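Local coordinates for protein Ves (Pseudomonas fluorescens, PDB 5V00) that is of uncharacterised biochemical activity but adopts a bicupin fold and is involved in histidine utilization, at residues F139-A151 against L161-A173. Residues are numbered along the deposited sequence; the frame is centred on the assembly and turned at random.
Sequences FSTAQTVLVFSVA and LGHHDCLQVDGNA
The chi1 of N172 (176°) swings CG away from the backbone N, and the amide reaches across to the loop leading into strand 144-149, where ND2 donates to A142 O at 2.8 Å, in its own amide plane but above the plane of that carbonyl. The backbone N of N172 adds a bond to Q143 O, in the carbonyl plane and on a lone pair. At the far end the ring of F148, also anti to its N (chi1 177°), lies near-parallel to that of H164 (planes at 12°) but well offset, with little face-to-face contact; CE1 of F148 instead comes 3.4 Å from H164 O. Between these ends, strands 144-149 and 166-170 run antiparallel within one sheet of a cupin β-barrel, V145–V169 and V147–L167 forming the hydrogen-bonded pairs. V145, V147, V169 and L167 share one sheet face. On the other, CD2 of L146 packs alongside the extended Q168, 3.6 Å from CG. The amide of Q168 is fixed at both atoms: NE2 donates to D170 OD1 at 2.8 Å, while OE1 is hydrogen-bonded to W14 NE1 and T35 OG1. A leucine in place of Q168 would probably leave W14, T35 and D170 without this shared amide partner. At the F148 end of the ladder, a type II turn from G162 to D165 brings H164 N to S149 O (2.8 Å), while S149 OG accepts from A151 N in an ST turn.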
# COMPACT_ATOMS: atom_id res chain seq x y z
N PHE B 139 20.22 -14.31 -3.69
CA PHE B 139 20.41 -14.11 -2.25
C PHE B 139 20.67 -12.63 -2.06
O PHE B 139 21.55 -12.06 -2.76
CB PHE B 139 21.56 -14.91 -1.66
CG PHE B 139 21.42 -16.38 -1.89
CD1 PHE B 139 21.64 -16.94 -3.14
CD2 PHE B 139 21.13 -17.20 -0.86
CE1 PHE B 139 21.49 -18.29 -3.38
CE2 PHE B 139 20.99 -18.62 -1.07
CZ PHE B 139 21.18 -19.14 -2.34
N SER B 140 20.00 -12.02 -1.08
CA SER B 140 20.19 -10.61 -0.85
C SER B 140 20.03 -10.20 0.59
O SER B 140 19.09 -10.68 1.26
CB SER B 140 19.25 -9.80 -1.72
OG SER B 140 19.51 -8.42 -1.52
N THR B 141 20.90 -9.26 1.05
CA THR B 141 20.75 -8.66 2.33
C THR B 141 19.90 -7.39 2.31
O THR B 141 19.76 -6.73 3.36
CB THR B 141 22.12 -8.30 2.93
OG1 THR B 141 22.75 -7.31 2.10
CG2 THR B 141 23.03 -9.49 3.12
N ALA B 142 19.37 -7.00 1.18
CA ALA B 142 18.71 -5.73 1.04
C ALA B 142 17.51 -5.65 2.00
O ALA B 142 16.82 -6.66 2.29
CB ALA B 142 18.22 -5.50 -0.36
N GLN B 143 17.28 -4.44 2.51
CA GLN B 143 16.19 -4.29 3.46
C GLN B 143 14.82 -4.42 2.83
O GLN B 143 13.87 -4.96 3.48
CB GLN B 143 16.23 -2.91 4.10
CG GLN B 143 17.37 -2.59 4.99
CD GLN B 143 17.38 -1.02 5.28
OE1 GLN B 143 16.59 -0.11 4.68
NE2 GLN B 143 18.28 -0.69 6.20
N THR B 144 14.69 -3.92 1.60
CA THR B 144 13.42 -4.03 0.87
C THR B 144 13.66 -4.65 -0.49
O THR B 144 14.59 -4.30 -1.20
CB THR B 144 12.81 -2.63 0.67
OG1 THR B 144 12.56 -2.07 1.95
CG2 THR B 144 11.52 -2.68 -0.12
N VAL B 145 12.85 -5.62 -0.81
CA VAL B 145 12.87 -6.29 -2.09
C VAL B 145 11.53 -6.19 -2.73
O VAL B 145 10.50 -6.54 -2.11
CB VAL B 145 13.34 -7.79 -2.01
CG1 VAL B 145 13.36 -8.38 -3.42
CG2 VAL B 145 14.68 -7.90 -1.34
N LEU B 146 11.48 -5.81 -4.01
CA LEU B 146 10.25 -5.58 -4.72
C LEU B 146 10.26 -6.46 -5.98
O LEU B 146 11.33 -6.56 -6.68
CB LEU B 146 10.06 -4.10 -5.14
CG LEU B 146 10.03 -3.17 -3.94
CD1 LEU B 146 10.47 -1.78 -4.45
CD2 LEU B 146 8.59 -3.09 -3.46
N VAL B 147 9.15 -7.08 -6.27
CA VAL B 147 8.97 -7.92 -7.47
C VAL B 147 7.74 -7.45 -8.19
O VAL B 147 6.63 -7.66 -7.73
CB VAL B 147 8.88 -9.44 -7.18
CG1 VAL B 147 8.78 -10.24 -8.43
CG2 VAL B 147 10.08 -9.92 -6.39
N PHE B 148 7.92 -6.85 -9.38
CA PHE B 148 6.82 -6.27 -10.17
C PHE B 148 6.58 -7.11 -11.40
O PHE B 148 7.48 -7.25 -12.24
CB PHE B 148 7.19 -4.85 -10.59
CG PHE B 148 6.17 -4.17 -11.47
CD1 PHE B 148 5.01 -3.64 -10.91
CD2 PHE B 148 6.38 -4.03 -12.83
CE1 PHE B 148 4.05 -3.06 -11.70
CE2 PHE B 148 5.43 -3.50 -13.65
CZ PHE B 148 4.28 -2.91 -13.08
N SER B 149 5.41 -7.71 -11.51
CA SER B 149 5.04 -8.61 -12.60
C SER B 149 4.61 -7.93 -13.90
O SER B 149 3.80 -6.98 -13.84
CB SER B 149 3.87 -9.50 -12.15
OG SER B 149 3.40 -10.28 -13.21
N VAL B 150 5.08 -8.44 -15.05
CA VAL B 150 4.52 -8.06 -16.33
C VAL B 150 3.99 -9.30 -17.04
O VAL B 150 4.06 -9.38 -18.25
CB VAL B 150 5.50 -7.21 -17.18
CG1 VAL B 150 5.80 -5.86 -16.51
CG2 VAL B 150 6.77 -7.96 -17.47
N ALA B 151 3.51 -10.27 -16.27
CA ALA B 151 3.05 -11.54 -16.86
C ALA B 151 1.79 -11.98 -16.17
O ALA B 151 1.46 -11.50 -15.06
CB ALA B 151 4.08 -12.63 -16.74
N LEU B 161 1.55 -13.47 -8.73
CA LEU B 161 1.33 -12.13 -9.16
C LEU B 161 0.87 -12.09 -10.60
O LEU B 161 1.53 -12.63 -11.51
CB LEU B 161 2.63 -11.36 -9.07
CG LEU B 161 3.43 -11.42 -7.79
CD1 LEU B 161 4.66 -10.55 -7.95
CD2 LEU B 161 2.54 -10.84 -6.70
N GLY B 162 -0.26 -11.42 -10.85
CA GLY B 162 -0.69 -11.14 -12.17
C GLY B 162 -0.13 -9.87 -12.71
O GLY B 162 0.79 -9.27 -12.09
N HIS B 163 -0.62 -9.43 -13.90
CA HIS B 163 -0.05 -8.25 -14.56
C HIS B 163 -0.07 -7.02 -13.69
O HIS B 163 -1.15 -6.61 -13.21
CB HIS B 163 -0.77 -7.88 -15.90
CG HIS B 163 -0.31 -8.67 -17.06
ND1 HIS B 163 0.69 -8.24 -17.90
CD2 HIS B 163 -0.69 -9.89 -17.52
CE1 HIS B 163 0.88 -9.15 -18.85
NE2 HIS B 163 0.10 -10.18 -18.62
N HIS B 164 1.08 -6.49 -13.39
CA HIS B 164 1.31 -5.24 -12.65
C HIS B 164 1.04 -5.32 -11.16
O HIS B 164 1.16 -4.31 -10.48
CB HIS B 164 0.59 -4.05 -13.24
CG HIS B 164 0.82 -3.90 -14.71
ND1 HIS B 164 0.04 -3.07 -15.50
CD2 HIS B 164 1.76 -4.45 -15.52
CE1 HIS B 164 0.50 -3.12 -16.74
NE2 HIS B 164 1.55 -3.94 -16.79
N ASP B 165 0.86 -6.55 -10.67
CA ASP B 165 0.86 -6.79 -9.24
C ASP B 165 2.32 -6.74 -8.75
O ASP B 165 3.26 -6.99 -9.55
CB ASP B 165 0.26 -8.16 -8.91
CG ASP B 165 -1.23 -8.30 -9.21
OD1 ASP B 165 -1.96 -7.27 -9.35
OD2 ASP B 165 -1.68 -9.47 -9.29
N CYS B 166 2.54 -6.38 -7.48
CA CYS B 166 3.89 -6.23 -6.93
C CYS B 166 4.01 -6.82 -5.55
O CYS B 166 3.22 -6.49 -4.70
CB CYS B 166 4.19 -4.73 -6.84
SG CYS B 166 5.84 -4.26 -6.37
N LEU B 167 5.00 -7.70 -5.33
CA LEU B 167 5.31 -8.23 -4.03
C LEU B 167 6.39 -7.39 -3.42
O LEU B 167 7.31 -6.89 -4.12
CB LEU B 167 5.77 -9.66 -4.19
CG LEU B 167 6.09 -10.36 -2.89
CD1 LEU B 167 5.57 -11.77 -2.86
CD2 LEU B 167 7.55 -10.28 -2.55
N GLN B 168 6.28 -7.12 -2.12
CA GLN B 168 7.26 -6.35 -1.36
C GLN B 168 7.67 -7.10 -0.10
O GLN B 168 6.80 -7.54 0.67
CB GLN B 168 6.71 -5.01 -0.95
CG GLN B 168 7.62 -4.15 -0.12
CD GLN B 168 7.14 -2.69 0.03
OE1 GLN B 168 6.27 -2.23 -0.69
NE2 GLN B 168 7.86 -1.93 0.85
N VAL B 169 8.98 -7.27 0.08
CA VAL B 169 9.52 -7.80 1.33
C VAL B 169 10.08 -6.59 2.03
O VAL B 169 10.85 -5.74 1.46
CB VAL B 169 10.63 -8.83 1.14
CG1 VAL B 169 11.15 -9.27 2.53
CG2 VAL B 169 10.22 -9.92 0.27
N ASP B 170 9.78 -6.40 3.31
CA ASP B 170 10.28 -5.24 4.10
C ASP B 170 10.95 -5.75 5.37
O ASP B 170 10.67 -6.84 5.82
CB ASP B 170 9.17 -4.37 4.64
CG ASP B 170 8.67 -3.35 3.68
OD1 ASP B 170 9.49 -2.70 2.97
OD2 ASP B 170 7.40 -3.12 3.80
N GLY B 171 11.81 -4.91 5.92
CA GLY B 171 12.48 -5.23 7.20
C GLY B 171 13.37 -6.42 7.21
O GLY B 171 13.59 -7.07 8.21
N ASN B 172 13.97 -6.73 6.08
CA ASN B 172 14.88 -7.86 6.07
C ASN B 172 16.16 -7.51 6.77
O ASN B 172 16.71 -6.38 6.53
CB ASN B 172 15.19 -8.20 4.62
CG ASN B 172 16.21 -9.28 4.51
OD1 ASN B 172 15.99 -10.34 5.14
ND2 ASN B 172 17.20 -9.14 3.59
N ALA B 173 16.64 -8.44 7.61
CA ALA B 173 17.85 -8.24 8.33
C ALA B 173 18.84 -9.42 8.30
O ALA B 173 19.79 -9.45 9.05
CB ALA B 173 17.53 -7.88 9.76
O HOH W 1 12.48 -2.31 5.07